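Local coordinates for cell division GTPase FtsZ, diverged (Clostridium botulinum C, PDB 3V3T), which is a divergent FtsZ-like protein of the tubulin/FtsZ GTPase family, pairing a Rossmann-like GTPase domain with a TubZ-like C-terminal domain, at residues 181-184 against 185-188; 228-231 against 232-236. The protein carries 1 engineered substitution. All coordinates share one frame; numbering follows the deposited sequence.

Interaction 1 (181-184 against 185-188); sequences TLFN and DFMN
Phe183 and Phe186 form the densely packed half of this helical turn. Their ring centroids lie 5.8 Å apart with planes at 83°, an offset T-shaped pair in which the edge of Phe186 is turned to the face of Phe183. The closest side-chain atoms are Phe183 CD1 and Phe186 CD2, 4.1 Å apart. Met187 wedges in beside them: its CG is 3.9 Å from Phe183 CE2, and a bend at chi2 (-65°) brings its SD into an oblique Met-aromatic contact with the Phe183 ring, 5.0 Å from its centroid. Leu206, Leu207 and Ile203 of helix 200-208 and Leu23 of helix 14-26 continue this apolar cluster.

The other side is polar: one water accepts from ND2 of the buried Asn184 (3.0 Å) and donates to OD1 of the partly exposed Asp185 (2.6 Å). Asp185 OD2 pairs with Lys279, while Lys4 NZ hydrogen-bonds to side-chain OD1 of both Asn184 and Asn188, and Tyr30 OH to Asn184 OD1. The bond from Asn188 N to Asn184 O is weak (126° at the hydrogen), and Asn188 leaves helical geometry. Such a helix, apolar on one flank and polar on the other, is consistent with the core helix linking the two domains of tubulin/FtsZ proteins.

Interaction 2 (228-231 against 232-236); sequences LAKS and LKESI
Lys230 and Glu234 meet one helical turn apart in a salt bridge, with Lys230 NZ 2.8 Å from Glu234 OE2. The glutamate can be traced outward atom by atom. Its CB lies 3.4 Å from Lys230 O, the carbonyl that also accepts the hydrogen bond from Glu234 N. CG remains against the same oxygen, also 3.4 Å from Lys230 O, because it stands beside the backbone N and opposite the carbonyl carbon (chi1 -65°). From there the chain runs out extended, and CD lies 3.4 Å from Lys230 NZ and also near Lys230 CG. At the tip the two carboxylate oxygens differ: OE2 takes the hydrogen bond, whereas OE1 is 3.6 Å from Lys230 NZ. The ammonium group approaches OE2 from above the carboxylate plane, 40° out of it. Lys230 arrives there by staying extended through chi3 and bending only at chi4 (62°), which swings NZ over to the acid. Both side chains are exposed.

Underneath, the backbone bonds from Leu232 N to Leu228 O, Lys233 N to Ala229 O and Glu234 N to Lys230 O complete the last turn. Beyond it the chain unwinds, and the backbone of Ser235 has left helical geometry. Helix 224-233 packs against both strand 211-217 and helix 258-265: Ser231 and Leu232 rest on Leu216 of the strand, Ser231 OG bonds to Glu217 O, and Leu228 and Leu232 pack on Ile264 of the helix.

In the fold
From the N terminus, the chain first forms the parallel sheet and its helices, then enters interaction 1 at the end of helix 172-187. It continues through helix 200-208 and strand 211-217 to interaction 2, which spans the last turn of helix 224-233 and the exit to Ile236. Each contact is formed within one continuous run of chain, so neither closes a long loop; they follow in series, without nesting or crossing. Their centres are 17 Å apart, yet they touch where Leu182 CD1 lies 4.1 Å from Ile236 CD1. Ile236 also packs on Ile175 and Phe179 and makes backbone bonds with Asp165, tying the C-terminal part to helix 172-187 and strand 160-165.

Interaction 1 (181-184 against 185-188)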
ATOM      1  N   THR A 181      -1.051   3.570 -10.682  1.00 37.77           N
ATOM      2  CA  THR A 181      -0.059   4.162 -11.571  1.00 34.58           C
ATOM      3  C   THR A 181       1.292   4.284 -10.870  1.00 38.20           C
ATOM      4  O   THR A 181       2.328   3.904 -11.424  1.00 36.92           O
ATOM      5  CB  THR A 181      -0.530   5.522 -12.115  1.00 35.10           C
ATOM      6  OG1 THR A 181      -1.745   5.331 -12.840  1.00 42.60           O
ATOM      7  CG2 THR A 181       0.511   6.137 -13.054  1.00 37.13           C
ATOM      8  N   LEU A 182       1.287   4.789  -9.641  1.00 32.13           N
ATOM      9  CA  LEU A 182       2.547   5.002  -8.937  1.00 30.11           C
ATOM     10  C   LEU A 182       3.245   3.673  -8.673  1.00 30.45           C
ATOM     11  O   LEU A 182       4.452   3.543  -8.842  1.00 31.30           O
ATOM     12  CB  LEU A 182       2.331   5.765  -7.636  1.00 28.80           C
ATOM     13  CG  LEU A 182       1.919   7.231  -7.784  1.00 34.71           C
ATOM     14  CD1 LEU A 182       1.550   7.803  -6.428  1.00 27.79           C
ATOM     15  CD2 LEU A 182       3.042   8.033  -8.409  1.00 30.27           C
ATOM     16  N   PHE A 183       2.484   2.674  -8.266  1.00 30.34           N
ATOM     17  CA  PHE A 183       3.091   1.394  -7.957  1.00 28.90           C
ATOM     18  C   PHE A 183       3.649   0.714  -9.204  1.00 35.11           C
ATOM     19  O   PHE A 183       4.763   0.198  -9.201  1.00 38.83           O
ATOM     20  CB  PHE A 183       2.087   0.475  -7.268  1.00 25.69           C
ATOM     21  CG  PHE A 183       2.700  -0.768  -6.748  1.00 33.79           C
ATOM     22  CD1 PHE A 183       3.360  -0.765  -5.527  1.00 27.55           C
ATOM     23  CD2 PHE A 183       2.624  -1.949  -7.470  1.00 25.45           C
ATOM     24  CE1 PHE A 183       3.933  -1.940  -5.033  1.00 24.11           C
ATOM     25  CE2 PHE A 183       3.190  -3.109  -6.981  1.00 29.77           C
ATOM     26  CZ  PHE A 183       3.846  -3.098  -5.755  1.00 23.59           C
ATOM     27  N   ASN A 184       2.866   0.709 -10.270  1.00 29.81           N
ATOM     28  CA  ASN A 184       3.329   0.142 -11.519  1.00 35.39           C
ATOM     29  C   ASN A 184       4.526   0.911 -12.102  1.00 37.19           C
ATOM     30  O   ASN A 184       5.457   0.308 -12.646  1.00 42.61           O
ATOM     31  CB  ASN A 184       2.177   0.039 -12.522  1.00 34.52           C
ATOM     32  CG  ASN A 184       2.558  -0.736 -13.755  1.00 47.28           C
ATOM     33  OD1 ASN A 184       2.851  -1.935 -13.687  1.00 37.68           O
ATOM     34  ND2 ASN A 184       2.562  -0.059 -14.896  1.00 40.16           N
ATOM     35  N   ASP A 185       4.517   2.237 -11.978  1.00 37.49           N
ATOM     36  CA  ASP A 185       5.668   3.037 -12.413  1.00 41.76           C
ATOM     37  C   ASP A 185       6.895   2.655 -11.602  1.00 41.76           C
ATOM     38  O   ASP A 185       7.988   2.506 -12.141  1.00 36.41           O
ATOM     39  CB  ASP A 185       5.397   4.531 -12.253  1.00 45.38           C
ATOM     40  CG  ASP A 185       4.443   5.059 -13.296  1.00 50.77           C
ATOM     41  OD1 ASP A 185       4.189   4.347 -14.294  1.00 50.34           O
ATOM     42  OD2 ASP A 185       3.948   6.186 -13.114  1.00 49.64           O
ATOM     43  N   PHE A 186       6.694   2.485 -10.298  1.00 32.90           N
ATOM     44  CA  PHE A 186       7.747   2.026  -9.402  1.00 30.30           C
ATOM     45  C   PHE A 186       8.359   0.702  -9.899  1.00 34.07           C
ATOM     46  O   PHE A 186       9.569   0.603 -10.100  1.00 38.70           O
ATOM     47  CB  PHE A 186       7.177   1.947  -7.978  1.00 30.57           C
ATOM     48  CG  PHE A 186       7.951   1.080  -7.044  1.00 29.76           C
ATOM     49  CD1 PHE A 186       9.326   1.066  -7.063  1.00 28.90           C
ATOM     50  CD2 PHE A 186       7.285   0.289  -6.117  1.00 32.88           C
ATOM     51  CE1 PHE A 186      10.024   0.265  -6.188  1.00 30.85           C
ATOM     52  CE2 PHE A 186       7.978  -0.502  -5.236  1.00 29.56           C
ATOM     53  CZ  PHE A 186       9.349  -0.516  -5.271  1.00 25.56           C
ATOM     54  N   MET A 187       7.519  -0.293 -10.157  1.00 31.42           N
ATOM     55  CA  MET A 187       7.992  -1.558 -10.716  1.00 33.17           C
ATOM     56  C   MET A 187       8.654  -1.436 -12.095  1.00 45.35           C
ATOM     57  O   MET A 187       9.404  -2.318 -12.499  1.00 38.36           O
ATOM     58  CB  MET A 187       6.837  -2.556 -10.794  1.00 32.95           C
ATOM     59  CG  MET A 187       6.227  -2.895  -9.449  1.00 33.46           C
ATOM     60  SD  MET A 187       7.409  -3.755  -8.383  1.00 39.80           S
ATOM     61  CE  MET A 187       8.322  -2.404  -7.665  1.00 82.95           C
ATOM     62  N   ASN A 188       8.376  -0.365 -12.832  1.00 45.22           N
ATOM     63  CA  ASN A 188       8.982  -0.214 -14.164  1.00 43.20           C
ATOM     64  C   ASN A 188      10.332   0.516 -14.206  1.00 48.76           C
ATOM     65  O   ASN A 188      10.831   0.810 -15.291  1.00 56.47           O
ATOM     66  CB  ASN A 188       8.025   0.493 -15.129  1.00 45.43           C
ATOM     67  CG  ASN A 188       6.871  -0.381 -15.558  1.00 47.49           C
ATOM     68  OD1 ASN A 188       6.960  -1.614 -15.552  1.00 45.17           O
ATOM     69  ND2 ASN A 188       5.777   0.255 -15.955  1.00 49.94           N
TER
HETATM   70  O   HOH W   1       2.083   2.886 -14.708  1.00 43.29           O

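Interaction 2 (228-231 against 232-236)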
ATOM      1  N   LEU A 228       9.036  18.655  -5.796  1.00 40.54           N
ATOM      2  CA  LEU A 228       8.878  17.540  -4.861  1.00 42.91           C
ATOM      3  C   LEU A 228       8.004  17.949  -3.688  1.00 42.80           C
ATOM      4  O   LEU A 228       7.256  17.137  -3.129  1.00 39.80           O
ATOM      5  CB  LEU A 228      10.242  17.029  -4.378  1.00 43.73           C
ATOM      6  CG  LEU A 228      10.821  16.010  -5.357  1.00 48.67           C
ATOM      7  CD1 LEU A 228      12.270  15.702  -5.066  1.00 45.88           C
ATOM      8  CD2 LEU A 228       9.971  14.748  -5.314  1.00 34.50           C
ATOM      9  N   ALA A 229       8.091  19.221  -3.326  1.00 38.53           N
ATOM     10  CA  ALA A 229       7.255  19.751  -2.266  1.00 41.22           C
ATOM     11  C   ALA A 229       5.784  19.698  -2.677  1.00 37.39           C
ATOM     12  O   ALA A 229       4.932  19.294  -1.894  1.00 46.18           O
ATOM     13  CB  ALA A 229       7.681  21.168  -1.919  1.00 40.49           C
ATOM     14  N   LYS A 230       5.492  20.100  -3.910  1.00 53.89           N
ATOM     15  CA  LYS A 230       4.147  19.977  -4.463  1.00 39.39           C
ATOM     16  C   LYS A 230       3.722  18.508  -4.433  1.00 39.46           C
ATOM     17  O   LYS A 230       2.626  18.162  -3.984  1.00 35.46           O
ATOM     18  CB  LYS A 230       4.145  20.502  -5.903  1.00 42.18           C
ATOM     19  CG  LYS A 230       2.815  20.432  -6.625  1.00 62.61           C
ATOM     20  CD  LYS A 230       2.896  21.168  -7.957  1.00 72.80           C
ATOM     21  CE  LYS A 230       1.675  20.894  -8.814  1.00 80.97           C
ATOM     22  NZ  LYS A 230       0.421  21.366  -8.165  1.00 86.96           N
ATOM     23  N   SER A 231       4.618  17.642  -4.895  1.00 35.66           N
ATOM     24  CA  SER A 231       4.352  16.218  -4.931  1.00 41.29           C
ATOM     25  C   SER A 231       3.991  15.647  -3.548  1.00 38.73           C
ATOM     26  O   SER A 231       3.015  14.898  -3.410  1.00 38.48           O
ATOM     27  CB  SER A 231       5.545  15.487  -5.543  1.00 42.67           C
ATOM     28  OG  SER A 231       5.331  14.093  -5.509  1.00 59.87           O
ATOM     29  N   LEU A 232       4.771  15.996  -2.530  1.00 35.67           N
ATOM     30  CA  LEU A 232       4.463  15.565  -1.164  1.00 37.32           C
ATOM     31  C   LEU A 232       3.148  16.155  -0.654  1.00 34.97           C
ATOM     32  O   LEU A 232       2.315  15.453  -0.084  1.00 34.14           O
ATOM     33  CB  LEU A 232       5.579  15.957  -0.202  1.00 33.21           C
ATOM     34  CG  LEU A 232       6.713  14.985   0.051  1.00 40.30           C
ATOM     35  CD1 LEU A 232       7.753  15.726   0.883  1.00 49.71           C
ATOM     36  CD2 LEU A 232       6.203  13.718   0.766  1.00 30.79           C
ATOM     37  N   LYS A 233       2.961  17.454  -0.834  1.00 34.60           N
ATOM     38  CA  LYS A 233       1.724  18.057  -0.373  1.00 38.25           C
ATOM     39  C   LYS A 233       0.490  17.384  -0.982  1.00 43.15           C
ATOM     40  O   LYS A 233      -0.519  17.169  -0.295  1.00 41.97           O
ATOM     41  CB  LYS A 233       1.714  19.536  -0.684  1.00 49.92           C
ATOM     42  CG  LYS A 233       2.462  20.356   0.348  1.00 72.30           C
ATOM     43  CD  LYS A 233       1.771  20.312   1.712  1.00 74.16           C
ATOM     44  CE  LYS A 233       2.619  21.011   2.769  1.00 80.76           C
ATOM     45  NZ  LYS A 233       1.954  21.052   4.094  1.00 83.91           N
ATOM     46  N   GLU A 234       0.579  17.061  -2.270  1.00 42.85           N
ATOM     47  CA  GLU A 234      -0.544  16.480  -2.998  1.00 42.23           C
ATOM     48  C   GLU A 234      -0.569  14.961  -2.912  1.00 37.62           C
ATOM     49  O   GLU A 234      -1.436  14.314  -3.507  1.00 39.98           O
ATOM     50  CB  GLU A 234      -0.508  16.930  -4.464  1.00 40.39           C
ATOM     51  CG  GLU A 234      -0.721  18.442  -4.623  1.00 45.99           C
ATOM     52  CD  GLU A 234      -0.741  18.892  -6.070  1.00 54.66           C
ATOM     53  OE1 GLU A 234      -0.312  18.113  -6.943  1.00 56.88           O
ATOM     54  OE2 GLU A 234      -1.187  20.031  -6.335  1.00 64.38           O
ATOM     55  N   SER A 235       0.379  14.391  -2.175  1.00 29.21           N
ATOM     56  CA  SER A 235       0.571  12.934  -2.177  1.00 40.08           C
ATOM     57  C   SER A 235      -0.656  12.150  -1.703  1.00 38.99           C
ATOM     58  O   SER A 235      -1.305  12.529  -0.735  1.00 38.21           O
ATOM     59  CB  SER A 235       1.788  12.544  -1.334  1.00 33.30           C
ATOM     60  OG  SER A 235       2.012  11.155  -1.396  1.00 35.18           O
ATOM     61  N   ILE A 236      -0.968  11.052  -2.386  1.00 36.00           N
ATOM     62  CA  ILE A 236      -2.070  10.204  -1.964  1.00 32.89           C
ATOM     63  C   ILE A 236      -1.714   9.347  -0.752  1.00 32.01           C
ATOM     64  O   ILE A 236      -2.604   8.762  -0.115  1.00 29.97           O
ATOM     65  CB  ILE A 236      -2.553   9.274  -3.078  1.00 31.11           C
ATOM     66  CG1 ILE A 236      -1.414   8.359  -3.542  1.00 29.18           C
ATOM     67  CG2 ILE A 236      -3.137  10.076  -4.203  1.00 25.80           C
ATOM     68  CD1 ILE A 236      -1.888   7.155  -4.309  1.00 28.81           C
TER